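Local structure of fat acid-binding protein (Eubacterium ventriosum, 3NYI) at residues 91-96 and 121-126; 65-70 and 100-105; 127-132 and 162-167. The protein binds stearic acid and, as a DegV-family protein, probably serves in fatty-acid binding. All coordinates share one frame; numbering follows the deposited sequence.

Contact 1. Residues 91-96 and 121-126; sequences TITTLF and VIDSKQ. With STE (stearic acid), chain C.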
# COMPACT_ATOMS: atom_id res chain seq x y z
N THR A 91 8.13 -0.71 4.75
CA THR A 91 7.20 0.23 5.33
C THR A 91 6.56 1.04 4.22
O THR A 91 7.06 1.09 3.09
CB THR A 91 7.87 1.23 6.29
OG1 THR A 91 8.71 2.12 5.55
CG2 THR A 91 8.72 0.50 7.31
N ILE A 92 5.45 1.68 4.57
CA ILE A 92 4.80 2.63 3.69
C ILE A 92 5.81 3.75 3.35
O ILE A 92 6.75 4.00 4.12
CB ILE A 92 3.54 3.21 4.39
CG1 ILE A 92 2.64 3.97 3.40
CG2 ILE A 92 3.95 4.10 5.59
CD1 ILE A 92 1.29 4.44 4.03
N THR A 93 5.62 4.41 2.21
CA THR A 93 6.48 5.54 1.82
C THR A 93 6.71 6.55 2.94
O THR A 93 5.78 6.94 3.65
CB THR A 93 5.93 6.29 0.58
OG1 THR A 93 6.72 7.46 0.35
CG2 THR A 93 4.48 6.71 0.80
N THR A 94 7.96 6.98 3.09
CA THR A 94 8.32 7.96 4.13
C THR A 94 7.63 9.28 3.90
O THR A 94 7.55 10.10 4.81
CB THR A 94 9.82 8.26 4.14
OG1 THR A 94 10.26 8.53 2.80
CG2 THR A 94 10.59 7.09 4.68
N LEU A 95 7.16 9.52 2.67
CA LEU A 95 6.44 10.76 2.37
C LEU A 95 5.02 10.80 2.93
O LEU A 95 4.42 11.87 2.96
CB LEU A 95 6.45 11.06 0.85
CG LEU A 95 7.86 11.25 0.27
CD1 LEU A 95 7.84 11.44 -1.26
CD2 LEU A 95 8.54 12.43 0.95
N PHE A 96 4.47 9.65 3.36
CA PHE A 96 3.13 9.61 3.96
C PHE A 96 3.18 9.44 5.48
O PHE A 96 2.22 9.78 6.16
CB PHE A 96 2.27 8.45 3.44
CG PHE A 96 1.86 8.56 1.99
CD1 PHE A 96 2.04 9.74 1.28
CD2 PHE A 96 1.25 7.48 1.35
CE1 PHE A 96 1.66 9.83 -0.07
CE2 PHE A 96 0.86 7.57 0.02
CZ PHE A 96 1.07 8.74 -0.69
N VAL A 121 15.90 -2.49 6.83
CA VAL A 121 14.64 -1.74 6.82
C VAL A 121 14.53 -1.01 5.49
O VAL A 121 15.46 -0.31 5.09
CB VAL A 121 14.55 -0.73 7.99
CG1 VAL A 121 13.26 0.11 7.91
CG2 VAL A 121 14.63 -1.46 9.33
N ILE A 122 13.42 -1.21 4.80
CA ILE A 122 13.22 -0.63 3.48
C ILE A 122 12.03 0.32 3.43
O ILE A 122 10.89 -0.07 3.72
CB ILE A 122 13.00 -1.73 2.42
CG1 ILE A 122 14.23 -2.66 2.34
CG2 ILE A 122 12.64 -1.11 1.06
CD1 ILE A 122 13.96 -3.94 1.58
N ASP A 123 12.29 1.57 3.06
CA ASP A 123 11.25 2.51 2.64
C ASP A 123 10.72 2.04 1.28
O ASP A 123 11.35 2.26 0.25
CB ASP A 123 11.86 3.91 2.51
CG ASP A 123 10.89 4.95 1.92
OD1 ASP A 123 9.67 4.69 1.81
OD2 ASP A 123 11.37 6.04 1.55
N SER A 124 9.57 1.39 1.27
CA SER A 124 9.06 0.81 0.02
C SER A 124 8.80 1.85 -1.07
O SER A 124 8.81 1.51 -2.26
CB SER A 124 7.77 0.02 0.28
OG SER A 124 6.65 0.89 0.40
N LYS A 125 8.57 3.10 -0.66
CA LYS A 125 8.11 4.18 -1.53
C LYS A 125 6.73 3.91 -2.11
O LYS A 125 6.30 4.57 -3.05
CB LYS A 125 9.12 4.48 -2.67
CG LYS A 125 10.54 4.71 -2.17
CD LYS A 125 11.48 5.19 -3.27
CE LYS A 125 11.13 6.60 -3.72
NZ LYS A 125 12.12 7.15 -4.71
N GLN A 126 6.03 2.93 -1.54
CA GLN A 126 4.69 2.56 -2.02
C GLN A 126 3.65 2.65 -0.89
O GLN A 126 3.92 3.15 0.21
CB GLN A 126 4.71 1.12 -2.52
CG GLN A 126 5.94 0.74 -3.34
CD GLN A 126 6.15 1.62 -4.59
OE1 GLN A 126 5.20 2.07 -5.21
NE2 GLN A 126 7.42 1.84 -4.95
C1 STE C . 0.39 7.52 9.81
O1 STE C . 1.57 7.59 10.00
O2 STE C . -0.35 8.12 10.53
C2 STE C . -0.14 6.85 8.52
C3 STE C . -0.47 7.92 7.45
C4 STE C . -1.11 7.25 6.21
C5 STE C . -1.23 8.25 5.04
C6 STE C . -1.92 7.56 3.83
C7 STE C . -2.15 8.56 2.67
C8 STE C . -2.69 7.78 1.45
C9 STE C . -2.96 8.73 0.26
C10 STE C . -3.59 7.90 -0.90
C11 STE C . -2.48 7.10 -1.59
C12 STE C . -2.76 5.60 -1.77
C13 STE C . -4.25 5.21 -1.81
C14 STE C . -4.43 4.25 -3.02
C15 STE C . -5.77 3.49 -2.93
C16 STE C . -6.07 2.85 -4.31
C17 STE C . -5.39 1.46 -4.39
C18 STE C . -5.81 0.72 -5.68
O HOH W 1 9.40 7.49 -0.34
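Thr91 and Asp123 form a parallel beta bridge near the C-terminal ends of neighbouring strands 87-91 and 119-123, which helix 99-113 joins as a beta-alpha-beta crossover. Thr91 N donates to Ile122 O at 3.0 Å, nearly straight onto the carbonyl (C=O...N angle 171°). Past the bridge, side chains take over the pairing. Thr91 O is gripped twice by one residue: Ser124 OG donates at 2.7 Å and Ser124 N at 3.1 Å, from opposite faces of the carbonyl plane. Asp123 has CG anti to its backbone N (chi1 173°), which carries the carboxylate toward the 91-96 loop. There Thr94 N reaches Asp123 OD1 at 3.1 Å, and Thr94 OG1 reaches Asp123 OD2 at 3.0 Å, each from above the carboxylate plane. Lys125 N meets OD1 from the other face and closes an Asx turn, so this one oxygen fastens both segments. Thr93 is the third anchor. Its N donates to Gln126 O at 2.9 Å, in the plane of that carbonyl, while CB leans on the backbone of Lys125. Thr93 OG1 donates to Gly202 O, accepts from Leu95 N in an ST turn, and receives a water that also donates to Asp123 OD2. Phe96 of this loop lies between Thr93 and the ligand: Thr93 CG2 is 3.3 Å above one face of the Phe96 ring, and stearic acid C7 is 3.8 Å above the opposite face, both offset toward the rim.

Contact 2. Residues 65-70 and 100-105; sequences TSLPSV and YNSAIN. With STE (stearic acid), chain C.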
# COMPACT_ATOMS: atom_id res chain seq x y z
N THR A 65 -5.00 8.33 11.84
CA THR A 65 -4.10 7.18 11.86
C THR A 65 -2.91 7.54 12.72
O THR A 65 -2.63 8.72 12.97
CB THR A 65 -3.54 6.86 10.45
OG1 THR A 65 -3.02 8.05 9.86
CG2 THR A 65 -4.63 6.30 9.56
N SER A 66 -2.18 6.52 13.14
CA SER A 66 -0.95 6.73 13.88
C SER A 66 0.05 5.67 13.45
O SER A 66 -0.31 4.51 13.28
CB SER A 66 -1.24 6.64 15.38
OG SER A 66 -0.08 6.92 16.12
N LEU A 67 1.29 6.10 13.23
CA LEU A 67 2.40 5.21 12.87
C LEU A 67 2.63 4.15 13.96
O LEU A 67 2.24 4.36 15.11
CB LEU A 67 3.67 6.05 12.68
CG LEU A 67 4.33 6.58 13.96
CD1 LEU A 67 5.64 7.28 13.62
CD2 LEU A 67 3.42 7.52 14.76
N PRO A 68 3.27 3.01 13.61
CA PRO A 68 3.52 2.02 14.67
C PRO A 68 4.57 2.54 15.62
O PRO A 68 5.44 3.32 15.19
CB PRO A 68 4.09 0.80 13.92
CG PRO A 68 3.80 1.08 12.43
CD PRO A 68 3.83 2.59 12.31
N SER A 69 4.51 2.14 16.89
CA SER A 69 5.48 2.61 17.86
C SER A 69 6.82 1.94 17.56
O SER A 69 6.84 0.82 17.07
CB SER A 69 5.04 2.23 19.28
OG SER A 69 5.07 0.82 19.44
N VAL A 70 7.91 2.61 17.90
CA VAL A 70 9.23 1.97 17.87
C VAL A 70 9.24 0.61 18.61
O VAL A 70 9.84 -0.36 18.13
CB VAL A 70 10.28 2.89 18.51
CG1 VAL A 70 11.61 2.16 18.67
CG2 VAL A 70 10.45 4.17 17.70
N TYR A 100 8.54 4.29 8.61
CA TYR A 100 9.90 3.91 8.30
C TYR A 100 10.87 4.31 9.40
O TYR A 100 11.74 3.54 9.81
CB TYR A 100 10.32 4.55 6.96
CG TYR A 100 11.79 4.43 6.63
CD1 TYR A 100 12.30 3.27 6.04
CD2 TYR A 100 12.67 5.49 6.86
CE1 TYR A 100 13.64 3.16 5.73
CE2 TYR A 100 14.02 5.39 6.54
CZ TYR A 100 14.50 4.22 5.98
OH TYR A 100 15.83 4.11 5.64
N ASN A 101 10.74 5.54 9.88
CA ASN A 101 11.70 5.99 10.88
C ASN A 101 11.49 5.35 12.26
O ASN A 101 12.44 5.25 13.03
CB ASN A 101 11.76 7.52 10.95
CG ASN A 101 12.74 8.08 9.91
OD1 ASN A 101 13.96 7.85 10.00
ND2 ASN A 101 12.22 8.76 8.93
N SER A 102 10.27 4.91 12.55
CA SER A 102 10.07 4.09 13.75
C SER A 102 10.82 2.78 13.62
O SER A 102 11.46 2.31 14.56
CB SER A 102 8.59 3.80 14.00
OG SER A 102 7.90 4.99 14.26
N ALA A 103 10.78 2.19 12.42
CA ALA A 103 11.46 0.92 12.22
C ALA A 103 12.97 1.09 12.29
O ALA A 103 13.69 0.21 12.76
CB ALA A 103 11.04 0.28 10.87
N ILE A 104 13.48 2.21 11.78
CA ILE A 104 14.91 2.49 11.86
C ILE A 104 15.32 2.60 13.33
O ILE A 104 16.32 2.01 13.76
CB ILE A 104 15.28 3.80 11.14
CG1 ILE A 104 15.15 3.63 9.62
CG2 ILE A 104 16.72 4.17 11.46
CD1 ILE A 104 16.03 2.55 9.05
N ASN A 105 14.57 3.37 14.10
CA ASN A 105 14.86 3.46 15.53
C ASN A 105 14.77 2.10 16.23
O ASN A 105 15.54 1.81 17.13
CB ASN A 105 13.99 4.50 16.23
CG ASN A 105 14.52 5.92 16.05
OD1 ASN A 105 15.06 6.26 14.99
ND2 ASN A 105 14.40 6.74 17.08
C1 STE C . 0.39 7.52 9.81
O1 STE C . 1.57 7.59 10.00
O2 STE C . -0.35 8.12 10.53
C2 STE C . -0.14 6.85 8.52
C3 STE C . -0.47 7.92 7.45
C4 STE C . -1.11 7.25 6.21
C5 STE C . -1.23 8.25 5.04
C6 STE C . -1.92 7.56 3.83
C7 STE C . -2.15 8.56 2.67
C8 STE C . -2.69 7.78 1.45
C9 STE C . -2.96 8.73 0.26
C10 STE C . -3.59 7.90 -0.90
C11 STE C . -2.48 7.10 -1.59
C12 STE C . -2.76 5.60 -1.77
C13 STE C . -4.25 5.21 -1.81
C14 STE C . -4.43 4.25 -3.02
C15 STE C . -5.77 3.49 -2.93
C16 STE C . -6.07 2.85 -4.31
C17 STE C . -5.39 1.46 -4.39
C18 STE C . -5.81 0.72 -5.68
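Ser102 OG stands anti to its carbonyl carbon, beside the backbone N (chi1 -64°), and Leu67 CG lies between its own N and carbonyl carbon (chi1 74°); chi2 of Leu67 (174°) then sends CD1 to the serine hydroxyl. The contact docks the first turns of helix 99-113, the crossover helix between parallel strands 87-91 and 119-123, against the connection from strand 64-66 to helix 70-81. Ser102 is its centre. Leu67 CD1 comes within 3.3 Å of Ser102 OG, and Pro68 O lies 3.1 Å from the same hydroxyl. Gly98 O, just before the helix, is a weak competing partner of the hydroxyl. Ser102 CB also sits 3.4 Å from Pro68 O, which adds close van der Waals contact to the polar one. Farther out the contact is van der Waals packing. Val70, which opens helix 70-81 behind the N-cap residue Ser69, lays CG2 3.8 Å from Ser102 O and equally near Asn105 CB; the valine and asparagine side chains cross obliquely. Asn105 takes part through its aliphatic carbon, at the exposed margin of the contact. Pro68 and Ser102 both touch Tyr73 of helix 70-81. At the other end of 65-70 the chain turns to the ligand, stearic acid: Thr65 and Ser97, the latter just before helix 99-113, both bond to its carboxyl head. Thr65 OG1, also hydrogen-bonded to His279 NE2, donates to stearic acid O2 at 2.8 Å.

Contact 3. Residues 127-132 and 162-167; sequences NTVTQA and ARIFFT. With STE (stearic acid), chain C.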
# COMPACT_ATOMS: atom_id res chain seq x y z
N ASN A 127 2.46 2.15 -1.19
CA ASN A 127 1.39 2.04 -0.20
C ASN A 127 0.43 1.00 -0.75
O ASN A 127 0.42 0.72 -1.96
CB ASN A 127 0.67 3.38 -0.06
CG ASN A 127 -0.42 3.36 1.00
OD1 ASN A 127 -0.44 2.51 1.89
ND2 ASN A 127 -1.36 4.31 0.88
N THR A 128 -0.37 0.42 0.15
CA THR A 128 -1.42 -0.52 -0.24
C THR A 128 -1.00 -1.42 -1.43
O THR A 128 0.03 -2.12 -1.32
CB THR A 128 -2.83 0.19 -0.41
OG1 THR A 128 -3.84 -0.76 -0.76
CG2 THR A 128 -2.79 1.36 -1.43
N VAL A 129 -1.76 -1.42 -2.52
CA VAL A 129 -1.51 -2.38 -3.61
C VAL A 129 -0.04 -2.45 -4.10
O VAL A 129 0.47 -3.54 -4.35
CB VAL A 129 -2.52 -2.22 -4.80
CG1 VAL A 129 -2.31 -0.87 -5.52
CG2 VAL A 129 -2.42 -3.41 -5.81
N THR A 130 0.64 -1.30 -4.23
CA THR A 130 2.01 -1.34 -4.75
C THR A 130 2.99 -1.75 -3.67
O THR A 130 4.04 -2.25 -3.96
CB THR A 130 2.48 -0.02 -5.40
OG1 THR A 130 2.02 1.10 -4.63
CG2 THR A 130 1.98 0.11 -6.88
N GLN A 131 2.66 -1.50 -2.40
CA GLN A 131 3.48 -2.03 -1.35
C GLN A 131 3.33 -3.54 -1.34
O GLN A 131 4.32 -4.26 -1.19
CB GLN A 131 3.08 -1.44 0.02
CG GLN A 131 4.08 -1.73 1.13
CD GLN A 131 3.69 -0.98 2.40
OE1 GLN A 131 2.97 0.02 2.33
NE2 GLN A 131 4.15 -1.46 3.55
N ALA A 132 2.11 -4.04 -1.51
CA ALA A 132 1.89 -5.49 -1.63
C ALA A 132 2.63 -6.10 -2.85
O ALA A 132 3.27 -7.16 -2.75
CB ALA A 132 0.40 -5.80 -1.69
N ALA A 162 6.82 0.94 -10.07
CA ALA A 162 5.51 0.78 -9.46
C ALA A 162 4.61 1.98 -9.70
O ALA A 162 5.06 3.14 -9.65
CB ALA A 162 5.64 0.51 -7.91
N ARG A 163 3.32 1.73 -9.95
CA ARG A 163 2.33 2.81 -10.06
C ARG A 163 1.02 2.40 -9.42
O ARG A 163 0.61 1.24 -9.54
CB ARG A 163 2.00 3.13 -11.52
CG ARG A 163 3.13 3.70 -12.37
CD ARG A 163 3.53 5.10 -11.89
NE ARG A 163 4.50 5.69 -12.80
CZ ARG A 163 5.80 5.47 -12.76
NH1 ARG A 163 6.31 4.66 -11.83
NH2 ARG A 163 6.60 6.05 -13.65
N ILE A 164 0.33 3.34 -8.79
CA ILE A 164 -1.08 3.14 -8.50
C ILE A 164 -1.87 4.13 -9.32
O ILE A 164 -1.52 5.31 -9.37
CB ILE A 164 -1.47 3.38 -7.01
CG1 ILE A 164 -0.55 2.62 -6.06
CG2 ILE A 164 -2.93 2.96 -6.78
CD1 ILE A 164 -0.88 2.85 -4.55
N PHE A 165 -2.95 3.66 -9.94
CA PHE A 165 -3.87 4.52 -10.66
C PHE A 165 -5.23 4.36 -10.00
O PHE A 165 -5.75 3.25 -9.93
CB PHE A 165 -3.95 4.08 -12.13
CG PHE A 165 -2.63 4.10 -12.83
CD1 PHE A 165 -2.08 5.31 -13.25
CD2 PHE A 165 -1.91 2.93 -13.05
CE1 PHE A 165 -0.83 5.35 -13.89
CE2 PHE A 165 -0.68 2.96 -13.69
CZ PHE A 165 -0.14 4.17 -14.11
N PHE A 166 -5.80 5.44 -9.50
CA PHE A 166 -7.01 5.28 -8.70
C PHE A 166 -7.86 6.52 -8.62
O PHE A 166 -7.45 7.61 -9.06
CB PHE A 166 -6.68 4.77 -7.29
CG PHE A 166 -5.93 5.75 -6.42
CD1 PHE A 166 -6.58 6.36 -5.33
CD2 PHE A 166 -4.58 6.03 -6.63
CE1 PHE A 166 -5.90 7.24 -4.49
CE2 PHE A 166 -3.89 6.91 -5.79
CZ PHE A 166 -4.56 7.51 -4.70
N THR A 167 -9.06 6.35 -8.07
CA THR A 167 -9.92 7.48 -7.79
C THR A 167 -10.53 7.32 -6.40
O THR A 167 -10.41 6.27 -5.77
CB THR A 167 -11.01 7.63 -8.88
OG1 THR A 167 -11.64 8.91 -8.75
CG2 THR A 167 -12.04 6.51 -8.80
C1 STE C . 0.39 7.52 9.81
O1 STE C . 1.57 7.59 10.00
O2 STE C . -0.35 8.12 10.53
C2 STE C . -0.14 6.85 8.52
C3 STE C . -0.47 7.92 7.45
C4 STE C . -1.11 7.25 6.21
C5 STE C . -1.23 8.25 5.04
C6 STE C . -1.92 7.56 3.83
C7 STE C . -2.15 8.56 2.67
C8 STE C . -2.69 7.78 1.45
C9 STE C . -2.96 8.73 0.26
C10 STE C . -3.59 7.90 -0.90
C11 STE C . -2.48 7.10 -1.59
C12 STE C . -2.76 5.60 -1.77
C13 STE C . -4.25 5.21 -1.81
C14 STE C . -4.43 4.25 -3.02
C15 STE C . -5.77 3.49 -2.93
C16 STE C . -6.07 2.85 -4.31
C17 STE C . -5.39 1.46 -4.39
C18 STE C . -5.81 0.72 -5.68
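Thr130 and Ile164 form the tight part of this contact, where the first turn of helix 128-143 lies over strand 163-167 of the second mixed sheet. The short axes come within 8.0 Å and run nearly antiparallel (153°). Thr130 points at the strand and its two branches divide the work: OG1 touches Ile164 CG1 at 3.3 Å, while CG2 presses on Arg163 O at 3.2 Å and also packs on Ala162 CB. Ile164 returns the contact with CG1 beside its backbone N (chi1 -50°), and its CD1 sits 3.6 Å from Asn127 O. The margins are looser. Val129 CG1 and Ile164 CG1 meet at 3.9 Å, their side chains sliding past each other in opposite directions. Arg163 turns away to the partly exposed side, where NH1 bonds to the carbonyls of Ala162 and Ala160. On the ligand side, residues from the helix start and the strand line the stearic acid tail. Thr128 CG2 lies 3.7 Å from C14, with its OG1 turned to Asp14; Ile164 CG2 meets C17 at the same distance, and Val129 CG1 touches the terminal C18. C14 lies 3.5 Å above the centre of the Phe166 ring. Asn127 ND2 borders the chain at C12 but is hydrogen-bonded to Ser276. No hydrogen bond joins 127-132 to 162-167, so van der Waals contact, including aliphatic groups against oxygen atoms, makes up the contact. With the nearby polar ends of Asn127 and Thr128 engaged by protein partners, the lining suits a hydrocarbon tail, consistent with fatty-acid binding.

How the contacts relate
Along the chain, contacts 1 and 2 interleave (65-70, 91-96, 100-105, 121-126), and contact 3 follows both. Contact 1 lies between the others, its centre 11 Å from that of contact 2 and 12 Å from that of contact 3; contacts 2 and 3 are 21 Å apart between centres and do not touch. Helix 99-113 and the following strand 119-123, which belongs to the first sheet, link the first two, Tyr100 packing on Thr91, Thr94 and Asp123. The chain then runs directly from 121-126 into helix 128-143, which meets the second sheet. The fatty acid spans all three: head at contact 2, C3 to C11 at Phe96 in contact 1, tail at contact 3, bridging parts built on two sheets.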